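Transcriptional regulator (Bacillus halodurans, PDB 1Z4E) has the GNAT acetyltransferase fold and probably transfers acyl groups, its substrate and any role in transcription being unestablished. Local coordinates at residues A10-L15 with E48-K53; K30-E35 with V40-A45; N54-V59 with K115-H120; I122-D127 with L140-S145. All coordinates share one frame; numbering follows the deposited sequence.

The four contacts are spread over a single GNAT fold and its dimer interface. Interaction 2 is nested along the chain inside the loop closed by interaction 1, and both use helix 40-51; their centres lie about 14 Å apart. Interaction 3 follows, reaching from strand 55-62 to the end of helix 102-116, and touches interaction 1 through Ala10 and Leu57. Interaction 4 closes last, sharing strand 119-127 with interaction 3, centres about 16 Å apart. Interactions 1 and 4 sit on opposite sides of the chain's centre. All four border the second subunit: strand 119-127, outermost in its own chain, pairs antiparallel with a strand there, so the sheet runs on across the interface.

Interaction 1 of 4, residues A10-L15 with E48-K53; sequences ATEGDL and EIKKDK
Glu12 offers one flank of its carboxylate to Lys50: NZ meets OE2 on the syn lone pair, the side that faces the other oxygen. The distance from Lys50 NZ to Glu12 OE2 is 2.6 Å, whereas Glu12 OE1 stays 3.8 Å from the same nitrogen, so the salt bridge is one-armed. Its hydrogen bond joins two exposed side chains that cross at about a right angle. The lysine runs straight out from its helix, with CG anti to the backbone N (chi1 -178°) and every later torsion extended, which carries the ammonium across to the loop. Glu12 instead bends at chi2 (78°), turning its carboxylate to meet that end. Lys50 CD, two atoms back from the ammonium, passes 3.4 Å from Glu12 OE2 as the chains cross.

A second carboxylate, that of Asp14, shapes the loop from within. Thr11 N donates to Asp14 OD2 at 2.8 Å, arriving on the anti side and 35° out of the carboxylate plane, and Arg8 makes a salt bridge to the same oxygen. The backbone bond from Asp14 N to Thr11 O, 3.0 Å, closes the turn in which Glu12 lies.

As part of the fold, the bridge ties the loop between strand 6-9 and helix 15-24 to the last turn of helix 40-51. Glu12 also touches Phe46 of that helix, while Ile49 packs on Leu57 of strand 55-62, to which Ala10 is bonded through the backbone.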
loop_
_atom_site.group_PDB
_atom_site.type_symbol
_atom_site.label_atom_id
_atom_site.label_comp_id
_atom_site.label_asym_id
_atom_site.label_seq_id
_atom_site.Cartn_x
_atom_site.Cartn_y
_atom_site.Cartn_z
ATOM N N ALA A 10 8.836 -15.552 7.604
ATOM C CA ALA A 10 8.364 -16.087 8.876
ATOM C C ALA A 10 7.592 -17.390 8.674
ATOM O O ALA A 10 7.110 -17.672 7.577
ATOM C CB ALA A 10 7.465 -15.053 9.569
ATOM N N THR A 11 7.495 -18.197 9.727
ATOM C CA THR A 11 6.712 -19.434 9.664
ATOM C C THR A 11 5.779 -19.395 10.881
ATOM O O THR A 11 5.843 -18.458 11.679
ATOM C CB THR A 11 7.599 -20.705 9.741
ATOM O OG1 THR A 11 8.177 -20.812 11.044
ATOM C CG2 THR A 11 8.714 -20.646 8.696
ATOM N N GLU A 12 4.915 -20.396 11.021
ATOM C CA GLU A 12 3.984 -20.440 12.140
ATOM C C GLU A 12 4.699 -20.396 13.487
ATOM O O GLU A 12 4.170 -19.864 14.471
ATOM C CB GLU A 12 3.114 -21.699 12.056
ATOM C CG GLU A 12 2.131 -21.700 10.884
ATOM C CD GLU A 12 2.781 -22.048 9.554
ATOM O OE1 GLU A 12 3.999 -22.353 9.529
ATOM O OE2 GLU A 12 2.070 -22.024 8.533
ATOM N N GLY A 13 5.909 -20.944 13.522
ATOM C CA GLY A 13 6.684 -20.958 14.746
ATOM C C GLY A 13 7.108 -19.586 15.254
ATOM O O GLY A 13 7.487 -19.449 16.419
ATOM N N ASP A 14 7.045 -18.572 14.393
ATOM C CA ASP A 14 7.440 -17.214 14.774
ATOM C C ASP A 14 6.247 -16.359 15.185
ATOM O O ASP A 14 6.419 -15.276 15.757
ATOM C CB ASP A 14 8.120 -16.498 13.598
ATOM C CG ASP A 14 9.253 -17.294 12.999
ATOM O OD1 ASP A 14 10.084 -17.817 13.768
ATOM O OD2 ASP A 14 9.323 -17.384 11.755
ATOM N N LEU A 15 5.047 -16.842 14.885
ATOM C CA LEU A 15 3.834 -16.075 15.151
ATOM C C LEU A 15 3.687 -15.538 16.562
ATOM O O LEU A 15 3.338 -14.376 16.744
ATOM C CB LEU A 15 2.592 -16.889 14.785
ATOM C CG LEU A 15 1.290 -16.078 14.739
ATOM C CD1 LEU A 15 1.438 -14.893 13.782
ATOM C CD2 LEU A 15 0.146 -16.978 14.287
ATOM N N GLU A 48 -3.699 -16.302 5.332
ATOM C CA GLU A 48 -3.989 -15.593 4.085
ATOM C C GLU A 48 -2.695 -15.055 3.477
ATOM O O GLU A 48 -2.476 -15.153 2.270
ATOM C CB GLU A 48 -4.959 -14.438 4.344
ATOM C CG GLU A 48 -6.321 -14.879 4.858
ATOM C CD GLU A 48 -7.046 -15.781 3.876
ATOM O OE1 GLU A 48 -7.327 -15.328 2.745
ATOM O OE2 GLU A 48 -7.330 -16.946 4.236
ATOM N N ILE A 49 -1.836 -14.500 4.326
ATOM C CA ILE A 49 -0.557 -13.956 3.884
ATOM C C ILE A 49 0.318 -15.078 3.323
ATOM O O ILE A 49 0.920 -14.944 2.253
ATOM C CB ILE A 49 0.178 -13.274 5.070
ATOM C CG1 ILE A 49 -0.591 -12.014 5.492
ATOM C CG2 ILE A 49 1.616 -12.940 4.685
ATOM C CD1 ILE A 49 -0.096 -11.381 6.792
ATOM N N LYS A 50 0.362 -16.196 4.042
ATOM C CA LYS A 50 1.173 -17.338 3.633
ATOM C C LYS A 50 0.812 -17.879 2.252
ATOM O O LYS A 50 1.697 -18.177 1.455
ATOM C CB LYS A 50 1.053 -18.471 4.665
ATOM C CG LYS A 50 1.911 -19.691 4.357
ATOM C CD LYS A 50 1.677 -20.813 5.361
ATOM C CE LYS A 50 2.607 -21.994 5.103
ATOM N NZ LYS A 50 2.472 -23.049 6.157
ATOM N N LYS A 51 -0.480 -18.005 1.967
ATOM C CA LYS A 51 -0.904 -18.540 0.676
ATOM C C LYS A 51 -0.670 -17.598 -0.509
ATOM O O LYS A 51 -0.645 -18.040 -1.654
ATOM C CB LYS A 51 -2.377 -18.958 0.723
ATOM C CG LYS A 51 -3.380 -17.824 0.756
ATOM C CD LYS A 51 -4.802 -18.383 0.685
ATOM C CE LYS A 51 -5.843 -17.280 0.512
ATOM N NZ LYS A 51 -7.219 -17.831 0.322
ATOM N N ASP A 52 -0.502 -16.307 -0.239
ATOM C CA ASP A 52 -0.257 -15.332 -1.306
ATOM C C ASP A 52 1.250 -15.127 -1.427
ATOM O O ASP A 52 1.872 -14.550 -0.531
ATOM C CB ASP A 52 -0.935 -14.001 -0.965
ATOM C CG ASP A 52 -0.813 -12.969 -2.081
ATOM O OD1 ASP A 52 -0.053 -13.203 -3.050
ATOM O OD2 ASP A 52 -1.475 -11.913 -1.975
ATOM N N LYS A 53 1.839 -15.604 -2.524
ATOM C CA LYS A 53 3.284 -15.472 -2.732
ATOM C C LYS A 53 3.798 -14.029 -2.846
ATOM O O LYS A 53 4.990 -13.779 -2.664
ATOM C CB LYS A 53 3.722 -16.259 -3.973
ATOM C CG LYS A 53 3.656 -17.772 -3.809
ATOM C CD LYS A 53 4.154 -18.506 -5.056
ATOM C CE LYS A 53 5.667 -18.380 -5.245
ATOM N NZ LYS A 53 6.448 -19.063 -4.162
#

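Interaction 2 of 4, residues K30-E35 with V40-A45; sequences KRERYE and VSYVRA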
loop_
_atom_site.group_PDB
_atom_site.type_symbol
_atom_site.label_atom_id
_atom_site.label_comp_id
_atom_site.label_asym_id
_atom_site.label_seq_id
_atom_site.Cartn_x
_atom_site.Cartn_y
_atom_site.Cartn_z
ATOM N N LYS A 30 -1.873 -0.113 21.706
ATOM C CA LYS A 30 -3.255 0.352 21.752
ATOM C C LYS A 30 -4.167 -0.335 20.737
ATOM O O LYS A 30 -5.389 -0.249 20.841
ATOM C CB LYS A 30 -3.299 1.865 21.501
ATOM C CG LYS A 30 -2.515 2.712 22.499
ATOM C CD LYS A 30 -3.149 2.680 23.886
ATOM C CE LYS A 30 -2.418 3.598 24.860
ATOM N NZ LYS A 30 -0.998 3.193 25.079
ATOM N N ARG A 31 -3.579 -1.021 19.764
ATOM C CA ARG A 31 -4.367 -1.666 18.719
ATOM C C ARG A 31 -4.292 -3.190 18.678
ATOM O O ARG A 31 -5.179 -3.844 18.130
ATOM C CB ARG A 31 -3.938 -1.116 17.358
ATOM C CG ARG A 31 -4.118 0.388 17.188
ATOM C CD ARG A 31 -5.592 0.772 17.072
ATOM N NE ARG A 31 -5.763 2.142 16.586
ATOM C CZ ARG A 31 -6.924 2.659 16.190
ATOM N NH1 ARG A 31 -8.027 1.921 16.222
ATOM N NH2 ARG A 31 -6.981 3.912 15.755
ATOM N N GLU A 32 -3.238 -3.757 19.249
ATOM C CA GLU A 32 -3.064 -5.203 19.224
ATOM C C GLU A 32 -3.620 -5.916 20.452
ATOM O O GLU A 32 -4.029 -5.287 21.427
ATOM C CB GLU A 32 -1.579 -5.539 19.066
ATOM C CG GLU A 32 -0.904 -4.860 17.884
ATOM C CD GLU A 32 -1.551 -5.204 16.547
ATOM O OE1 GLU A 32 -2.245 -6.239 16.448
ATOM O OE2 GLU A 32 -1.353 -4.442 15.586
ATOM N N ARG A 33 -3.635 -7.242 20.392
ATOM C CA ARG A 33 -4.128 -8.043 21.501
ATOM C C ARG A 33 -3.240 -9.264 21.671
ATOM O O ARG A 33 -3.455 -10.296 21.037
ATOM C CB ARG A 33 -5.568 -8.486 21.244
ATOM C CG ARG A 33 -6.206 -9.243 22.405
ATOM C CD ARG A 33 -7.542 -9.855 21.998
ATOM N NE ARG A 33 -8.420 -8.876 21.362
ATOM C CZ ARG A 33 -8.869 -7.772 21.953
ATOM N NH1 ARG A 33 -8.525 -7.499 23.206
ATOM N NH2 ARG A 33 -9.657 -6.934 21.289
ATOM N N TYR A 34 -2.226 -9.141 22.516
ATOM C CA TYR A 34 -1.340 -10.263 22.762
ATOM C C TYR A 34 -1.855 -11.066 23.947
ATOM O O TYR A 34 -2.141 -10.509 25.007
ATOM C CB TYR A 34 0.077 -9.796 23.079
ATOM C CG TYR A 34 0.987 -10.941 23.479
ATOM C CD1 TYR A 34 1.456 -11.852 22.530
ATOM C CD2 TYR A 34 1.355 -11.130 24.812
ATOM C CE1 TYR A 34 2.275 -12.924 22.899
ATOM C CE2 TYR A 34 2.170 -12.198 25.191
ATOM C CZ TYR A 34 2.627 -13.088 24.230
ATOM O OH TYR A 34 3.440 -14.135 24.601
ATOM N N GLU A 35 -1.983 -12.371 23.753
ATOM C CA GLU A 35 -2.410 -13.260 24.817
ATOM C C GLU A 35 -2.142 -14.700 24.389
ATOM O O GLU A 35 -1.850 -14.964 23.218
ATOM C CB GLU A 35 -3.891 -13.038 25.149
ATOM C CG GLU A 35 -4.878 -13.367 24.050
ATOM C CD GLU A 35 -6.251 -12.765 24.318
ATOM O OE1 GLU A 35 -7.244 -13.259 23.746
ATOM O OE2 GLU A 35 -6.333 -11.785 25.091
ATOM N N VAL A 40 -7.396 -15.876 17.302
ATOM C CA VAL A 40 -7.484 -16.498 15.987
ATOM C C VAL A 40 -7.403 -15.510 14.830
ATOM O O VAL A 40 -7.018 -15.881 13.721
ATOM C CB VAL A 40 -8.774 -17.338 15.844
ATOM C CG1 VAL A 40 -8.760 -18.472 16.864
ATOM C CG2 VAL A 40 -9.999 -16.457 16.030
ATOM N N SER A 41 -7.758 -14.257 15.084
ATOM C CA SER A 41 -7.705 -13.238 14.039
ATOM C C SER A 41 -6.291 -13.131 13.457
ATOM O O SER A 41 -6.127 -12.925 12.255
ATOM C CB SER A 41 -8.144 -11.881 14.597
ATOM O OG SER A 41 -7.286 -11.454 15.637
ATOM N N TYR A 42 -5.272 -13.273 14.302
ATOM C CA TYR A 42 -3.883 -13.210 13.831
ATOM C C TYR A 42 -3.579 -14.452 13.002
ATOM O O TYR A 42 -2.840 -14.397 12.016
ATOM C CB TYR A 42 -2.897 -13.152 15.005
ATOM C CG TYR A 42 -2.852 -11.832 15.746
ATOM C CD1 TYR A 42 -2.351 -10.683 15.136
ATOM C CD2 TYR A 42 -3.307 -11.736 17.061
ATOM C CE1 TYR A 42 -2.302 -9.468 15.821
ATOM C CE2 TYR A 42 -3.268 -10.528 17.754
ATOM C CZ TYR A 42 -2.764 -9.398 17.130
ATOM O OH TYR A 42 -2.724 -8.208 17.817
ATOM N N VAL A 43 -4.150 -15.581 13.411
ATOM C CA VAL A 43 -3.933 -16.837 12.704
ATOM C C VAL A 43 -4.554 -16.808 11.315
ATOM O O VAL A 43 -3.933 -17.237 10.347
ATOM C CB VAL A 43 -4.523 -18.029 13.477
ATOM C CG1 VAL A 43 -4.323 -19.316 12.673
ATOM C CG2 VAL A 43 -3.850 -18.145 14.837
ATOM N N ARG A 44 -5.785 -16.317 11.220
ATOM C CA ARG A 44 -6.456 -16.231 9.927
ATOM C C ARG A 44 -5.681 -15.326 8.975
ATOM O O ARG A 44 -5.572 -15.609 7.783
ATOM C CB ARG A 44 -7.884 -15.703 10.106
ATOM C CG ARG A 44 -8.818 -16.744 10.698
ATOM C CD ARG A 44 -10.144 -16.155 11.153
ATOM N NE ARG A 44 -10.983 -17.180 11.771
ATOM C CZ ARG A 44 -11.942 -16.927 12.657
ATOM N NH1 ARG A 44 -12.183 -15.679 13.031
ATOM N NH2 ARG A 44 -12.654 -17.922 13.174
ATOM N N ALA A 45 -5.151 -14.232 9.509
ATOM C CA ALA A 45 -4.383 -13.294 8.699
ATOM C C ALA A 45 -3.085 -13.953 8.242
ATOM O O ALA A 45 -2.700 -13.834 7.080
ATOM C CB ALA A 45 -4.080 -12.019 9.504
#
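Tyr42 reaches out from its helix and lodges its hydroxyl between the side chain of Glu32 and the backbone of Arg33. The phenol donates to Glu32 OE1, which lies at the ring edge and in its plane; the modelled OH to OE1 distance of 2.4 Å is unusually short and therefore doubtful. Arg33 N donates to Tyr42 OH at 2.9 Å, nearly straight at 168°. The hydroxyl is thus held by two bonds, one given and one received, which should fix its rotation. Glu32 is folded back on itself by chi1 and chi2 near -55°, and its CB comes within 3.2 Å of Tyr42 OH. Carboxylate and ring planes stand 39° apart.

The contact ties the loop between helices 15-24 and 40-51, the first two of the GNAT fold, to the second of them; in many relatives this region helps to form the acceptor site, though no such role is established here. Arg33 O sits near the ring plane, 3.3 Å from Tyr42 CE2, buried and without a polar partner in the model. Gln81 and Tyr80 of the second subunit donate backbone N-H groups to the two carboxylate oxygens of Glu32, while Val19 of helix 15-24 packs against Tyr42.

Interaction 3 of 4, residues N54-V59 with K115-H120; sequences NNELIV and KERGCH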
loop_
_atom_site.group_PDB
_atom_site.type_symbol
_atom_site.label_atom_id
_atom_site.label_comp_id
_atom_site.label_asym_id
_atom_site.label_seq_id
_atom_site.Cartn_x
_atom_site.Cartn_y
_atom_site.Cartn_z
ATOM N N ASN A 54 2.904 -13.089 -3.138
ATOM C CA ASN A 54 3.280 -11.680 -3.280
ATOM C C ASN A 54 3.008 -10.864 -2.021
ATOM O O ASN A 54 3.042 -9.628 -2.048
ATOM C CB ASN A 54 2.537 -11.056 -4.464
ATOM C CG ASN A 54 3.030 -11.575 -5.800
ATOM O OD1 ASN A 54 2.254 -11.716 -6.744
ATOM N ND2 ASN A 54 4.323 -11.851 -5.891
ATOM N N ASN A 55 2.726 -11.560 -0.922
ATOM C CA ASN A 55 2.473 -10.916 0.364
ATOM C C ASN A 55 3.323 -11.715 1.346
ATOM O O ASN A 55 3.093 -12.906 1.534
ATOM C CB ASN A 55 0.985 -11.020 0.716
ATOM C CG ASN A 55 0.562 -10.005 1.748
ATOM O OD1 ASN A 55 1.306 -9.070 2.058
ATOM N ND2 ASN A 55 -0.647 -10.167 2.278
ATOM N N GLU A 56 4.311 -11.074 1.967
ATOM C CA GLU A 56 5.195 -11.803 2.864
ATOM C C GLU A 56 5.485 -11.169 4.212
ATOM O O GLU A 56 5.506 -9.944 4.364
ATOM C CB GLU A 56 6.539 -12.042 2.172
ATOM C CG GLU A 56 6.428 -12.520 0.732
ATOM C CD GLU A 56 7.774 -12.648 0.059
ATOM O OE1 GLU A 56 8.659 -11.811 0.338
ATOM O OE2 GLU A 56 7.943 -13.577 -0.759
ATOM N N LEU A 57 5.717 -12.034 5.194
ATOM C CA LEU A 57 6.087 -11.606 6.532
ATOM C C LEU A 57 7.552 -12.003 6.626
ATOM O O LEU A 57 7.912 -13.167 6.403
ATOM C CB LEU A 57 5.250 -12.329 7.589
ATOM C CG LEU A 57 3.847 -11.746 7.757
ATOM C CD1 LEU A 57 2.958 -12.705 8.544
ATOM C CD2 LEU A 57 3.959 -10.391 8.460
ATOM N N ILE A 58 8.392 -11.025 6.933
ATOM C CA ILE A 58 9.832 -11.232 7.028
ATOM C C ILE A 58 10.313 -10.978 8.452
ATOM O O ILE A 58 9.915 -9.992 9.071
ATOM C CB ILE A 58 10.575 -10.244 6.103
ATOM C CG1 ILE A 58 9.983 -10.306 4.688
ATOM C CG2 ILE A 58 12.061 -10.530 6.119
ATOM C CD1 ILE A 58 10.039 -11.690 4.041
ATOM N N VAL A 59 11.170 -11.862 8.963
ATOM C CA VAL A 59 11.707 -11.691 10.310
ATOM C C VAL A 59 13.234 -11.692 10.335
ATOM O O VAL A 59 13.887 -12.336 9.496
ATOM C CB VAL A 59 11.213 -12.806 11.288
ATOM C CG1 VAL A 59 9.707 -12.669 11.536
ATOM C CG2 VAL A 59 11.552 -14.194 10.734
ATOM N N LYS A 115 13.570 -5.535 -5.625
ATOM C CA LYS A 115 14.273 -5.401 -6.901
ATOM C C LYS A 115 14.236 -6.750 -7.620
ATOM O O LYS A 115 13.995 -6.815 -8.831
ATOM C CB LYS A 115 15.729 -4.976 -6.683
ATOM C CG LYS A 115 15.904 -3.563 -6.151
ATOM C CD LYS A 115 17.372 -3.280 -5.886
ATOM C CE LYS A 115 17.601 -1.872 -5.356
ATOM N NZ LYS A 115 19.043 -1.670 -5.031
ATOM N N GLU A 116 14.477 -7.821 -6.867
ATOM C CA GLU A 116 14.451 -9.176 -7.418
ATOM C C GLU A 116 13.105 -9.479 -8.071
ATOM O O GLU A 116 13.049 -10.136 -9.112
ATOM C CB GLU A 116 14.696 -10.209 -6.315
ATOM C CG GLU A 116 16.149 -10.448 -5.961
ATOM C CD GLU A 116 16.300 -11.217 -4.657
ATOM O OE1 GLU A 116 15.371 -11.973 -4.296
ATOM O OE2 GLU A 116 17.349 -11.068 -3.996
ATOM N N ARG A 117 12.027 -9.010 -7.445
ATOM C CA ARG A 117 10.673 -9.230 -7.952
ATOM C C ARG A 117 10.332 -8.327 -9.132
ATOM O O ARG A 117 9.240 -8.419 -9.690
ATOM C CB ARG A 117 9.635 -8.988 -6.851
ATOM C CG ARG A 117 9.696 -9.943 -5.685
ATOM C CD ARG A 117 9.413 -11.374 -6.102
ATOM N NE ARG A 117 9.492 -12.263 -4.950
ATOM C CZ ARG A 117 8.472 -12.568 -4.154
ATOM N NH1 ARG A 117 7.262 -12.072 -4.379
ATOM N NH2 ARG A 117 8.672 -13.362 -3.113
ATOM N N GLY A 118 11.249 -7.442 -9.502
ATOM C CA GLY A 118 10.991 -6.558 -10.624
ATOM C C GLY A 118 10.235 -5.279 -10.294
ATOM O O GLY A 118 9.690 -4.634 -11.192
ATOM N N CYS A 119 10.188 -4.909 -9.015
ATOM C CA CYS A 119 9.505 -3.683 -8.598
ATOM C C CYS A 119 10.351 -2.474 -8.976
ATOM O O CYS A 119 11.578 -2.530 -8.906
ATOM C CB CYS A 119 9.289 -3.687 -7.083
ATOM S SG CYS A 119 8.167 -4.966 -6.530
ATOM N N HIS A 120 9.706 -1.381 -9.372
ATOM C CA HIS A 120 10.455 -0.191 -9.742
ATOM C C HIS A 120 10.500 0.852 -8.633
ATOM O O HIS A 120 11.216 1.850 -8.727
ATOM C CB HIS A 120 9.904 0.401 -11.038
ATOM C CG HIS A 120 10.095 -0.497 -12.222
ATOM N ND1 HIS A 120 11.134 -1.399 -12.305
ATOM C CD2 HIS A 120 9.392 -0.627 -13.372
ATOM C CE1 HIS A 120 11.062 -2.046 -13.454
ATOM N NE2 HIS A 120 10.014 -1.597 -14.121
#
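Asn54 and Arg117 are the closest pair of the two backbones, yet their CA atoms remain 9.1 Å apart, so long side chains must bridge the gap. One segment enters strand 55-62; the other leaves helix 102-116 through a Schellman motif, with Gly118 at positive phi (86°) and its N bonded to Lys115 O at 2.9 Å.

Arg117 bends at chi2 and meets the extended Glu56 from the opposite direction. Its NH2 donates to Glu56 OE2 in a salt bridge, but the modelled 2.5 Å is too short to trust and the bond is bent (126°). The oxygen lies near the guanidinium plane at its edge, and carboxylate and guanidinium planes are nearly perpendicular, 89° apart. Asn54 ND2 stands 3.3 Å from Arg117 NH1 without bonding, both being donors. Arg113 binds the same Glu56 oxygen, so two guanidinium groups share one buried carboxylate.

With alanine in place of Arg117, Glu56 would probably lose one of its two arginine partners, and a gap is likely to open beside Phe74, on which the arginine packs.

The helix end joined here to strand 55-62 belongs to a beta-alpha-beta crossover, strand 84-93, helix 102-116 and parallel strand 119-127, the central unit of the GNAT fold.

Interaction 4 of 4, residues I122-D127 with L140-S145; sequences IQLTTD and LGFKAS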
loop_
_atom_site.group_PDB
_atom_site.type_symbol
_atom_site.label_atom_id
_atom_site.label_comp_id
_atom_site.label_asym_id
_atom_site.label_seq_id
_atom_site.Cartn_x
_atom_site.Cartn_y
_atom_site.Cartn_z
ATOM N N ILE A 122 9.763 1.302 -4.050
ATOM C CA ILE A 122 9.352 0.722 -2.793
ATOM C C ILE A 122 8.759 1.883 -2.005
ATOM O O ILE A 122 9.215 3.026 -2.128
ATOM C CB ILE A 122 10.555 0.030 -2.081
ATOM C CG1 ILE A 122 10.083 -0.637 -0.791
ATOM C CG2 ILE A 122 11.663 1.017 -1.831
ATOM C CD1 ILE A 122 11.028 -1.725 -0.305
ATOM N N GLN A 123 7.708 1.604 -1.242
ATOM C CA GLN A 123 7.025 2.642 -0.485
ATOM C C GLN A 123 6.512 2.144 0.854
ATOM O O GLN A 123 6.425 0.935 1.098
ATOM C CB GLN A 123 5.841 3.165 -1.299
ATOM C CG GLN A 123 4.966 2.037 -1.848
ATOM C CD GLN A 123 3.784 2.528 -2.677
ATOM O OE1 GLN A 123 3.866 3.553 -3.353
ATOM N NE2 GLN A 123 2.687 1.780 -2.639
ATOM N N LEU A 124 6.187 3.095 1.719
ATOM C CA LEU A 124 5.641 2.794 3.033
ATOM C C LEU A 124 5.169 4.093 3.663
ATOM O O LEU A 124 5.509 5.184 3.188
ATOM C CB LEU A 124 6.693 2.151 3.946
ATOM C CG LEU A 124 7.770 3.081 4.515
ATOM C CD1 LEU A 124 8.106 2.668 5.929
ATOM C CD2 LEU A 124 8.996 3.044 3.635
ATOM N N THR A 125 4.383 3.962 4.727
ATOM C CA THR A 125 3.866 5.107 5.467
ATOM C C THR A 125 4.290 4.892 6.908
ATOM O O THR A 125 4.199 3.779 7.419
ATOM C CB THR A 125 2.320 5.196 5.415
ATOM O OG1 THR A 125 1.744 3.915 5.700
ATOM C CG2 THR A 125 1.859 5.651 4.045
ATOM N N THR A 126 4.780 5.947 7.546
ATOM C CA THR A 126 5.219 5.855 8.932
ATOM C C THR A 126 4.443 6.869 9.747
ATOM O O THR A 126 4.263 8.006 9.322
ATOM C CB THR A 126 6.719 6.141 9.071
ATOM O OG1 THR A 126 7.019 7.425 8.507
ATOM C CG2 THR A 126 7.518 5.075 8.353
ATOM N N ASP A 127 3.990 6.444 10.923
ATOM C CA ASP A 127 3.199 7.303 11.794
ATOM C C ASP A 127 3.966 8.546 12.210
ATOM O O ASP A 127 5.098 8.456 12.676
ATOM C CB ASP A 127 2.762 6.526 13.036
ATOM C CG ASP A 127 1.591 7.180 13.740
ATOM O OD1 ASP A 127 1.744 8.324 14.218
ATOM O OD2 ASP A 127 0.518 6.547 13.798
ATOM N N LEU A 140 17.993 5.977 4.626
ATOM C CA LEU A 140 18.066 4.854 3.687
ATOM C C LEU A 140 17.948 5.344 2.240
ATOM O O LEU A 140 18.332 4.651 1.300
ATOM C CB LEU A 140 16.956 3.842 3.983
ATOM C CG LEU A 140 17.214 2.931 5.186
ATOM C CD1 LEU A 140 15.959 2.154 5.538
ATOM C CD2 LEU A 140 18.372 1.987 4.854
ATOM N N GLY A 141 17.418 6.546 2.064
ATOM C CA GLY A 141 17.280 7.071 0.719
ATOM C C GLY A 141 15.836 7.282 0.322
ATOM O O GLY A 141 15.550 7.631 -0.825
ATOM N N PHE A 142 14.919 7.061 1.259
ATOM C CA PHE A 142 13.502 7.276 0.986
ATOM C C PHE A 142 13.226 8.773 1.050
ATOM O O PHE A 142 13.908 9.513 1.771
ATOM C CB PHE A 142 12.624 6.592 2.040
ATOM C CG PHE A 142 12.460 5.110 1.847
ATOM C CD1 PHE A 142 11.419 4.607 1.066
ATOM C CD2 PHE A 142 13.320 4.215 2.477
ATOM C CE1 PHE A 142 11.236 3.229 0.917
ATOM C CE2 PHE A 142 13.143 2.828 2.334
ATOM C CZ PHE A 142 12.097 2.340 1.551
ATOM N N LYS A 143 12.217 9.210 0.307
ATOM C CA LYS A 143 11.815 10.611 0.301
ATOM C C LYS A 143 10.376 10.710 0.819
ATOM O O LYS A 143 9.508 9.956 0.382
ATOM C CB LYS A 143 11.881 11.184 -1.123
ATOM C CG LYS A 143 11.341 12.608 -1.235
ATOM C CD LYS A 143 11.417 13.148 -2.661
ATOM C CE LYS A 143 12.858 13.412 -3.096
ATOM N NZ LYS A 143 13.520 14.488 -2.289
ATOM N N ALA A 144 10.130 11.638 1.742
ATOM C CA ALA A 144 8.796 11.834 2.302
ATOM C C ALA A 144 8.018 12.772 1.372
ATOM O O ALA A 144 7.656 13.893 1.733
ATOM C CB ALA A 144 8.904 12.427 3.700
ATOM N N SER A 145 7.759 12.279 0.168
ATOM C CA SER A 145 7.074 13.031 -0.869
ATOM C C SER A 145 5.554 13.079 -0.757
ATOM O O SER A 145 4.921 13.972 -1.323
ATOM C CB SER A 145 7.448 12.440 -2.227
ATOM O OG SER A 145 7.112 11.057 -2.267
#
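Phe142 points its CB toward segment 122-127 of strand 119-127, and with CG anti to its own carbonyl carbon (chi1 -79°) the ring is sent on to Ile122 and Leu124. CB and CG carry the ring without meeting the strand closely. CD1 is the first atom to do so, 3.9 Å from Leu124 CD2. CE1 is wedged between two methyls, with Leu124 CD2 at 3.5 Å and Ile122 CG2 at 3.6 Å. At the tip, CZ keeps both, 3.7 Å from Ile122 CG2.

Leu124 CD2 lies over one face of the ring, 25° off its normal, making a CH-pi contact, while the isoleucine methyl approaches obliquely. Leucine and phenylalanine side chains cross at about a right angle.

Trimming Phe142 to an alanine would probably leave the methyls of Ile122 and Leu124 without their aromatic cover and open a gap between strand and turn.

Beyond the contact, Ile122 packs on Ile111 of helix 102-116, and Leu124 on Tyr137 of helix 133-140. Gly141, at positive phi in a Schellman motif, ends the latter helix directly before the ring. This Gly-Phe turn after the last helix is a familiar element of GNAT proteins, seating the start of the final strand against the core.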